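Local coordinates for AT27789p (Drosophila melanogaster, PDB 5UZN), which probably binds RNA, including mRNA, as the fly hnRNP F/H homolog Glorund, of which this chain is the third quasi-RNA recognition motif, at residues E9-F23 and H49-S63. Numbering follows the deposited sequence.
Sequences EYYTIHMRGLPYTSF and HSGTADAYFDTYEDS
His49 docks on the type I turn Pro19-Ser22 that follows strand 11-16 of this quasi-RRM, with both ring nitrogens in use: NE2 donates to Ser22 O at 2.6 Å, while ND1 accepts from Gly51 N, 2° out of the ring plane. Those two bonds fix the ring's rotation and are consistent with a neutral ring carrying its proton on NE2. With CG swung away from the backbone N (chi1 -157°), the ring slides beneath Tyr20, whose CA lies over one face; Phe23 CE1 approaches His49 CD2. Glycine suits the corner at Gly51, where a CB would press on Ser50 O and crowd Tyr20 CE1; its carbonyl takes Leu18 N at 2.9 Å.

Beyond this corner, strands 11-16 and 52-57 run antiparallel as the central pair of the four-stranded sheet, across which canonical RRMs bind RNA. Tyr11, Ile13 and Met15 bond through their backbones to Phe57, Ala55 and Ala53, and these residues face the helices. The alanines' short side chains let Leu18 CD2, 3.8 Å from Ala53 CB, and Phe31 of helix 24-31, touching Ala55, approach the sheet. Ile13 CD1 meets Phe57 CE1 at 3.4 Å. Tyr11 reaches the start of helix 60-68, where Tyr60 CB makes a CH-pi contact over one ring face, 4.0 Å from the centroid. Thr59 is the N-cap, its OG1 accepting from Asp62 N.

Polar groups suit the other face, which carries Thr12, His14, Thr52, Asp54 and Tyr56. Thr12 OG1 sits beside the Tyr56 ring, 3.3 Å from CD1. Arg40 is a weak, distant ion partner of Asp54 OD2, whereas OD1 receives His14 ND1 at 3.0 Å on its syn side, 33° out of the carboxylate plane.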
# COMPACT_ATOMS: atom_id res chain seq x y z
N GLU A 9 -12.43 0.61 -11.96
CA GLU A 9 -12.32 -0.29 -10.82
C GLU A 9 -10.86 -0.67 -10.60
O GLU A 9 -10.14 -0.96 -11.55
CB GLU A 9 -13.17 -1.54 -11.05
CG GLU A 9 -13.01 -2.10 -12.46
CD GLU A 9 -13.90 -3.30 -12.77
OE1 GLU A 9 -15.01 -3.36 -12.21
OE2 GLU A 9 -13.47 -4.15 -13.56
N TYR A 10 -10.44 -0.69 -9.35
CA TYR A 10 -9.06 -1.00 -9.00
C TYR A 10 -9.01 -2.23 -8.11
O TYR A 10 -10.01 -2.63 -7.51
CB TYR A 10 -8.39 0.19 -8.30
CG TYR A 10 -8.34 1.44 -9.15
CD1 TYR A 10 -7.40 1.60 -10.16
CD2 TYR A 10 -9.25 2.46 -8.94
CE1 TYR A 10 -7.35 2.75 -10.93
CE2 TYR A 10 -9.21 3.61 -9.70
CZ TYR A 10 -8.27 3.75 -10.70
OH TYR A 10 -8.24 4.90 -11.45
N TYR A 11 -7.84 -2.86 -8.07
CA TYR A 11 -7.62 -4.03 -7.22
C TYR A 11 -6.76 -3.62 -6.03
O TYR A 11 -5.64 -3.12 -6.20
CB TYR A 11 -6.96 -5.15 -8.01
CG TYR A 11 -7.78 -5.55 -9.21
CD1 TYR A 11 -7.68 -4.85 -10.41
CD2 TYR A 11 -8.65 -6.63 -9.14
CE1 TYR A 11 -8.44 -5.21 -11.51
CE2 TYR A 11 -9.42 -7.01 -10.24
CZ TYR A 11 -9.31 -6.29 -11.43
OH TYR A 11 -10.06 -6.65 -12.52
N THR A 12 -7.28 -3.84 -4.83
CA THR A 12 -6.83 -3.13 -3.64
C THR A 12 -6.03 -4.02 -2.70
O THR A 12 -6.43 -5.14 -2.38
CB THR A 12 -8.04 -2.57 -2.90
OG1 THR A 12 -8.76 -1.77 -3.83
CG2 THR A 12 -7.61 -1.74 -1.71
N ILE A 13 -4.90 -3.48 -2.23
CA ILE A 13 -4.10 -4.08 -1.17
C ILE A 13 -4.13 -3.13 0.02
O ILE A 13 -3.66 -1.99 -0.09
CB ILE A 13 -2.66 -4.33 -1.62
CG1 ILE A 13 -2.60 -5.34 -2.77
CG2 ILE A 13 -1.81 -4.82 -0.46
CD1 ILE A 13 -1.16 -5.64 -3.16
N HIS A 14 -4.72 -3.59 1.12
CA HIS A 14 -4.76 -2.82 2.36
C HIS A 14 -3.50 -3.14 3.14
O HIS A 14 -3.04 -4.28 3.15
CB HIS A 14 -6.02 -3.16 3.17
CG HIS A 14 -6.13 -2.39 4.45
ND1 HIS A 14 -6.22 -1.02 4.48
CD2 HIS A 14 -6.10 -2.80 5.74
CE1 HIS A 14 -6.26 -0.61 5.74
NE2 HIS A 14 -6.19 -1.67 6.52
N MET A 15 -2.91 -2.11 3.75
CA MET A 15 -1.59 -2.23 4.36
C MET A 15 -1.69 -1.81 5.82
O MET A 15 -2.29 -0.79 6.13
CB MET A 15 -0.55 -1.37 3.63
CG MET A 15 -0.56 -1.50 2.11
SD MET A 15 0.45 -0.28 1.25
CE MET A 15 2.09 -0.93 1.64
N ARG A 16 -1.10 -2.60 6.72
CA ARG A 16 -1.00 -2.21 8.11
C ARG A 16 0.45 -2.19 8.57
O ARG A 16 1.31 -2.86 7.99
CB ARG A 16 -1.83 -3.13 9.00
CG ARG A 16 -3.31 -3.10 8.65
CD ARG A 16 -4.12 -4.00 9.56
NE ARG A 16 -4.48 -3.33 10.80
CZ ARG A 16 -5.49 -2.47 10.88
NH1 ARG A 16 -6.21 -2.19 9.78
NH2 ARG A 16 -5.79 -1.91 12.04
N GLY A 17 0.72 -1.41 9.61
CA GLY A 17 2.05 -1.35 10.18
C GLY A 17 2.98 -0.31 9.57
O GLY A 17 4.18 -0.39 9.80
N LEU A 18 2.46 0.64 8.81
CA LEU A 18 3.34 1.65 8.23
C LEU A 18 3.88 2.53 9.35
O LEU A 18 3.16 2.80 10.31
CB LEU A 18 2.60 2.55 7.23
CG LEU A 18 2.41 2.13 5.78
CD1 LEU A 18 1.50 0.94 5.71
CD2 LEU A 18 1.86 3.32 4.99
N PRO A 19 5.13 3.01 9.24
CA PRO A 19 5.61 4.05 10.15
C PRO A 19 4.88 5.37 9.90
O PRO A 19 4.47 5.67 8.78
CB PRO A 19 7.10 4.18 9.78
CG PRO A 19 7.41 3.07 8.82
CD PRO A 19 6.12 2.62 8.22
N TYR A 20 4.78 6.19 10.94
CA TYR A 20 4.07 7.45 10.78
C TYR A 20 4.86 8.46 9.95
O TYR A 20 4.32 9.52 9.61
CB TYR A 20 3.72 8.02 12.16
CG TYR A 20 2.85 7.08 13.00
CD1 TYR A 20 1.97 6.18 12.41
CD2 TYR A 20 2.91 7.11 14.40
CE1 TYR A 20 1.17 5.34 13.17
CE2 TYR A 20 2.11 6.26 15.17
CZ TYR A 20 1.25 5.38 14.54
OH TYR A 20 0.46 4.53 15.30
N THR A 21 6.11 8.15 9.59
CA THR A 21 6.86 8.96 8.65
C THR A 21 6.79 8.45 7.21
O THR A 21 7.44 9.01 6.34
CB THR A 21 8.35 9.04 9.06
OG1 THR A 21 8.84 7.74 9.38
CG2 THR A 21 8.52 9.95 10.25
N SER A 22 6.01 7.41 6.93
CA SER A 22 5.94 6.86 5.57
C SER A 22 4.69 7.35 4.85
O SER A 22 3.57 7.13 5.33
CB SER A 22 5.98 5.34 5.59
OG SER A 22 7.30 4.89 5.85
N PHE A 23 4.87 7.98 3.69
CA PHE A 23 3.75 8.52 2.95
C PHE A 23 3.66 7.87 1.59
O PHE A 23 4.14 6.74 1.43
CB PHE A 23 3.88 10.03 2.88
CG PHE A 23 3.94 10.66 4.23
CD1 PHE A 23 2.79 10.80 4.98
CD2 PHE A 23 5.16 11.05 4.79
CE1 PHE A 23 2.83 11.36 6.24
CE2 PHE A 23 5.21 11.60 6.06
CZ PHE A 23 4.04 11.76 6.79
N HIS A 49 -1.33 10.49 10.98
CA HIS A 49 -1.06 9.21 10.32
C HIS A 49 -1.59 8.06 11.15
O HIS A 49 -1.29 7.94 12.34
CB HIS A 49 0.46 9.07 10.11
CG HIS A 49 0.87 8.13 9.01
ND1 HIS A 49 0.49 6.81 8.96
CD2 HIS A 49 1.68 8.32 7.94
CE1 HIS A 49 1.03 6.23 7.90
NE2 HIS A 49 1.76 7.13 7.26
N SER A 50 -2.41 7.20 10.53
CA SER A 50 -2.99 6.09 11.28
C SER A 50 -2.17 4.81 11.20
O SER A 50 -2.53 3.82 11.83
CB SER A 50 -4.41 5.80 10.80
OG SER A 50 -4.35 5.08 9.58
N GLY A 51 -1.07 4.82 10.46
CA GLY A 51 -0.30 3.60 10.30
C GLY A 51 -0.83 2.61 9.27
O GLY A 51 -0.31 1.49 9.20
N THR A 52 -1.85 2.97 8.49
CA THR A 52 -2.37 2.09 7.46
C THR A 52 -2.55 2.86 6.17
O THR A 52 -2.49 4.09 6.14
CB THR A 52 -3.71 1.45 7.86
OG1 THR A 52 -4.75 2.44 7.77
CG2 THR A 52 -3.64 0.89 9.25
N ALA A 53 -2.81 2.12 5.10
CA ALA A 53 -2.89 2.71 3.78
C ALA A 53 -3.57 1.74 2.85
O ALA A 53 -3.68 0.54 3.14
CB ALA A 53 -1.49 3.03 3.22
N ASP A 54 -4.00 2.26 1.70
CA ASP A 54 -4.46 1.45 0.57
C ASP A 54 -3.62 1.71 -0.66
O ASP A 54 -3.28 2.86 -0.95
CB ASP A 54 -5.91 1.74 0.22
CG ASP A 54 -6.88 1.18 1.21
OD1 ASP A 54 -6.59 0.09 1.76
OD2 ASP A 54 -7.92 1.82 1.44
N ALA A 55 -3.31 0.65 -1.40
CA ALA A 55 -2.65 0.74 -2.70
C ALA A 55 -3.60 0.15 -3.72
O ALA A 55 -4.09 -0.97 -3.53
CB ALA A 55 -1.28 0.02 -2.71
N TYR A 56 -3.86 0.91 -4.79
CA TYR A 56 -4.84 0.59 -5.83
C TYR A 56 -4.11 0.28 -7.12
O TYR A 56 -3.44 1.15 -7.68
CB TYR A 56 -5.82 1.75 -6.06
CG TYR A 56 -6.68 2.06 -4.84
CD1 TYR A 56 -7.79 1.29 -4.57
CD2 TYR A 56 -6.37 3.11 -3.97
CE1 TYR A 56 -8.58 1.53 -3.47
CE2 TYR A 56 -7.17 3.36 -2.85
CZ TYR A 56 -8.28 2.56 -2.62
OH TYR A 56 -9.11 2.75 -1.53
N PHE A 57 -4.22 -0.96 -7.58
CA PHE A 57 -3.51 -1.41 -8.77
C PHE A 57 -4.46 -1.47 -9.96
O PHE A 57 -5.67 -1.65 -9.81
CB PHE A 57 -2.86 -2.79 -8.54
CG PHE A 57 -1.83 -2.77 -7.45
CD1 PHE A 57 -2.22 -2.86 -6.13
CD2 PHE A 57 -0.48 -2.60 -7.75
CE1 PHE A 57 -1.26 -2.82 -5.10
CE2 PHE A 57 0.47 -2.56 -6.74
CZ PHE A 57 0.07 -2.67 -5.41
N ASP A 58 -3.87 -1.33 -11.15
CA ASP A 58 -4.63 -1.24 -12.38
C ASP A 58 -5.29 -2.57 -12.73
O ASP A 58 -6.43 -2.60 -13.19
CB ASP A 58 -3.72 -0.76 -13.53
CG ASP A 58 -3.38 0.72 -13.43
OD1 ASP A 58 -4.31 1.51 -13.17
OD2 ASP A 58 -2.20 1.09 -13.62
N THR A 59 -4.59 -3.69 -12.52
CA THR A 59 -5.08 -5.01 -12.89
C THR A 59 -4.99 -5.99 -11.72
O THR A 59 -4.23 -5.78 -10.77
CB THR A 59 -4.28 -5.62 -14.05
OG1 THR A 59 -2.91 -5.78 -13.64
CG2 THR A 59 -4.35 -4.73 -15.28
N TYR A 60 -5.77 -7.07 -11.82
CA TYR A 60 -5.65 -8.18 -10.88
C TYR A 60 -4.23 -8.72 -10.87
O TYR A 60 -3.62 -8.89 -9.80
CB TYR A 60 -6.63 -9.31 -11.23
CG TYR A 60 -6.58 -10.55 -10.31
CD1 TYR A 60 -6.96 -10.47 -8.98
CD2 TYR A 60 -6.19 -11.80 -10.79
CE1 TYR A 60 -6.93 -11.59 -8.13
CE2 TYR A 60 -6.16 -12.94 -9.95
CZ TYR A 60 -6.55 -12.82 -8.62
OH TYR A 60 -6.53 -13.92 -7.76
N GLU A 61 -3.66 -8.94 -12.05
CA GLU A 61 -2.30 -9.47 -12.11
C GLU A 61 -1.32 -8.61 -11.33
O GLU A 61 -0.49 -9.12 -10.57
CB GLU A 61 -1.87 -9.58 -13.57
CG GLU A 61 -0.51 -10.13 -13.75
CD GLU A 61 -0.08 -10.10 -15.20
OE1 GLU A 61 -0.82 -9.55 -16.05
OE2 GLU A 61 1.00 -10.64 -15.48
N ASP A 62 -1.41 -7.29 -11.49
CA ASP A 62 -0.54 -6.40 -10.72
C ASP A 62 -0.71 -6.61 -9.21
O ASP A 62 0.28 -6.72 -8.48
CB ASP A 62 -0.83 -4.95 -11.07
CG ASP A 62 0.00 -4.44 -12.24
OD1 ASP A 62 0.62 -5.28 -12.93
OD2 ASP A 62 0.05 -3.21 -12.45
N SER A 63 -1.96 -6.63 -8.74
CA SER A 63 -2.19 -6.73 -7.30
C SER A 63 -1.63 -8.02 -6.74
O SER A 63 -1.11 -8.04 -5.62
CB SER A 63 -3.69 -6.64 -6.99
OG SER A 63 -4.39 -7.80 -7.39
O HOH W 1 1.62 1.26 12.09